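Local coordinates for putative flavoprotein decarboxylase (Streptomyces olivoviridis, PDB 6JLS) that binds flavin mononucleotide and acts as a cysteine decarboxylase in the biosynthesis of thioviridamide, at residues L17-C22 with G45-A50. Residues are numbered along the deposited sequence; the frame is centred on the assembly and turned at random.
Sequences LTLTMC and GRLHVA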
loop_
_atom_site.group_PDB
_atom_site.type_symbol
_atom_site.label_atom_id
_atom_site.label_comp_id
_atom_site.label_asym_id
_atom_site.label_seq_id
_atom_site.Cartn_x
_atom_site.Cartn_y
_atom_site.Cartn_z
ATOM N N LEU A 17 -32.231 30.109 -9.054
ATOM C CA LEU A 17 -32.204 29.297 -7.849
ATOM C C LEU A 17 -30.914 28.489 -7.751
ATOM O O LEU A 17 -30.382 28.010 -8.758
ATOM C CB LEU A 17 -33.408 28.356 -7.826
ATOM C CG LEU A 17 -34.771 29.051 -7.851
ATOM C CD1 LEU A 17 -35.914 28.044 -7.756
ATOM C CD2 LEU A 17 -34.845 30.062 -6.719
ATOM N N THR A 18 -30.418 28.346 -6.527
ATOM C CA THR A 18 -29.335 27.427 -6.196
ATOM C C THR A 18 -29.923 26.272 -5.395
ATOM O O THR A 18 -30.399 26.476 -4.272
ATOM C CB THR A 18 -28.244 28.131 -5.384
ATOM O OG1 THR A 18 -27.649 29.168 -6.170
ATOM C CG2 THR A 18 -27.172 27.147 -4.958
ATOM N N LEU A 19 -29.888 25.069 -5.960
ATOM C CA LEU A 19 -30.423 23.892 -5.290
ATOM C C LEU A 19 -29.319 22.883 -5.001
ATOM O O LEU A 19 -28.519 22.547 -5.884
ATOM C CB LEU A 19 -31.517 23.228 -6.131
ATOM C CG LEU A 19 -32.208 22.052 -5.438
ATOM C CD1 LEU A 19 -33.701 22.093 -5.673
ATOM C CD2 LEU A 19 -31.641 20.709 -5.888
ATOM N N THR A 20 -29.288 22.380 -3.775
ATOM C CA THR A 20 -28.353 21.333 -3.389
ATOM C C THR A 20 -29.109 20.025 -3.195
ATOM O O THR A 20 -30.052 19.955 -2.396
ATOM C CB THR A 20 -27.591 21.713 -2.122
ATOM O OG1 THR A 20 -26.774 22.864 -2.396
ATOM C CG2 THR A 20 -26.708 20.566 -1.662
ATOM N N MET A 21 -28.678 19.002 -3.926
ATOM C CA MET A 21 -29.225 17.653 -3.904
ATOM C C MET A 21 -28.304 16.740 -3.090
ATOM O O MET A 21 -27.095 16.672 -3.356
ATOM C CB MET A 21 -29.356 17.164 -5.351
ATOM C CG MET A 21 -29.663 15.703 -5.548
ATOM S SD MET A 21 -29.962 15.299 -7.310
ATOM C CE MET A 21 -29.081 16.608 -8.133
ATOM N N CYS A 22 -28.857 16.042 -2.099
ATOM C CA CYS A 22 -28.074 15.119 -1.282
ATOM C C CYS A 22 -28.491 13.677 -1.540
ATOM O O CYS A 22 -29.683 13.370 -1.648
ATOM C CB CYS A 22 -28.209 15.426 0.213
ATOM S SG CYS A 22 -27.575 17.037 0.771
ATOM N N GLY A 45 -30.542 27.211 -11.801
ATOM C CA GLY A 45 -29.368 28.001 -12.107
ATOM C C GLY A 45 -28.073 27.395 -11.611
ATOM O O GLY A 45 -27.148 27.200 -12.399
ATOM N N ARG A 46 -27.982 27.120 -10.310
ATOM C CA ARG A 46 -26.852 26.415 -9.721
ATOM C C ARG A 46 -27.353 25.117 -9.122
ATOM O O ARG A 46 -28.328 25.114 -8.365
ATOM C CB ARG A 46 -26.167 27.220 -8.626
ATOM C CG ARG A 46 -25.323 28.330 -9.124
ATOM C CD ARG A 46 -23.875 28.103 -8.779
ATOM N NE ARG A 46 -23.043 29.062 -9.494
ATOM C CZ ARG A 46 -22.511 28.830 -10.690
ATOM N NH1 ARG A 46 -22.711 27.667 -11.292
ATOM N NH2 ARG A 46 -21.771 29.755 -11.282
ATOM N N LEU A 47 -26.675 24.025 -9.441
ATOM C CA LEU A 47 -26.970 22.728 -8.860
ATOM C C LEU A 47 -25.730 22.237 -8.140
ATOM O O LEU A 47 -24.638 22.254 -8.715
ATOM C CB LEU A 47 -27.388 21.735 -9.935
ATOM C CG LEU A 47 -27.767 20.342 -9.459
ATOM C CD1 LEU A 47 -28.978 20.417 -8.536
ATOM C CD2 LEU A 47 -28.047 19.491 -10.685
ATOM N N HIS A 48 -25.890 21.835 -6.876
ATOM C CA HIS A 48 -24.849 21.141 -6.124
ATOM C C HIS A 48 -25.326 19.752 -5.727
ATOM O O HIS A 48 -26.522 19.527 -5.507
ATOM C CB HIS A 48 -24.465 21.889 -4.855
ATOM C CG HIS A 48 -24.030 23.298 -5.082
ATOM N ND1 HIS A 48 -22.828 23.619 -5.678
ATOM C CD2 HIS A 48 -24.616 24.471 -4.755
ATOM C CE1 HIS A 48 -22.702 24.931 -5.721
ATOM N NE2 HIS A 48 -23.772 25.472 -5.166
ATOM N N VAL A 49 -24.382 18.824 -5.590
ATOM C CA VAL A 49 -24.685 17.457 -5.181
ATOM C C VAL A 49 -23.694 17.046 -4.108
ATOM O O VAL A 49 -22.490 17.301 -4.239
ATOM C CB VAL A 49 -24.636 16.466 -6.359
ATOM C CG1 VAL A 49 -24.948 15.060 -5.873
ATOM C CG2 VAL A 49 -25.626 16.874 -7.421
ATOM N N ALA A 50 -24.206 16.437 -3.039
ATOM C CA ALA A 50 -23.392 15.896 -1.962
ATOM C C ALA A 50 -23.801 14.451 -1.730
ATOM O O ALA A 50 -24.986 14.106 -1.861
ATOM C CB ALA A 50 -23.570 16.692 -0.669
#
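Met-21 and Val-49 pair in parallel strands 18-22 and 46-50, their side chains side by side on the face they share with Leu-19 and Leu-47. From Met-21, CB passes 3.7 Å from His-48 O. CG stands anti to the backbone N (chi1 169°), and CB, CG and SD run on extended. The turn at chi3 (24°) after SD then brings the methyl CE to 3.5 Å from Val-49 CG2. CE also lies 3.8 Å from Leu-47 CD1. That same Leu-47 CD1 meets Leu-19 CD2 at 3.8 Å, and helices 32-40 and 182-193 pack on this apolar face.

The opposite face is more polar. The methyl CG2 of Thr-18 sits at the edge of the His-48 imidazole, near its plane, 3.7 Å from CD2. Thr-20 OG1 reaches the same edge but is hydrogen-bonded to Ser-93 OG. Farther along, Cys-22 and Ala-50 lie next to helix 117-124.

Between the faces, Leu-17, Leu-19 and Met-21 bond to Arg-46, His-48 and Ala-50 in a parallel ladder: Leu-19 N to Arg-46 O, His-48 N to Leu-19 O, Met-21 N to His-48 O at 2.7 Å and nearly straight (175°), then Ala-50 N to Met-21 O. At the start, Leu-17 O takes Arg-46 N and, weakly, Gly-45 N.

With helix 32-40 this makes a beta-alpha-beta crossover of the Rossmann-like flavoprotein sheet, whose C-terminal strand ends approach the FMN site at Thr-52. His-48 ND1 accepts the backbone N-H of Ser-71, so a neutral ring would probably carry its proton on NE2, which is buried here without a partner in the model.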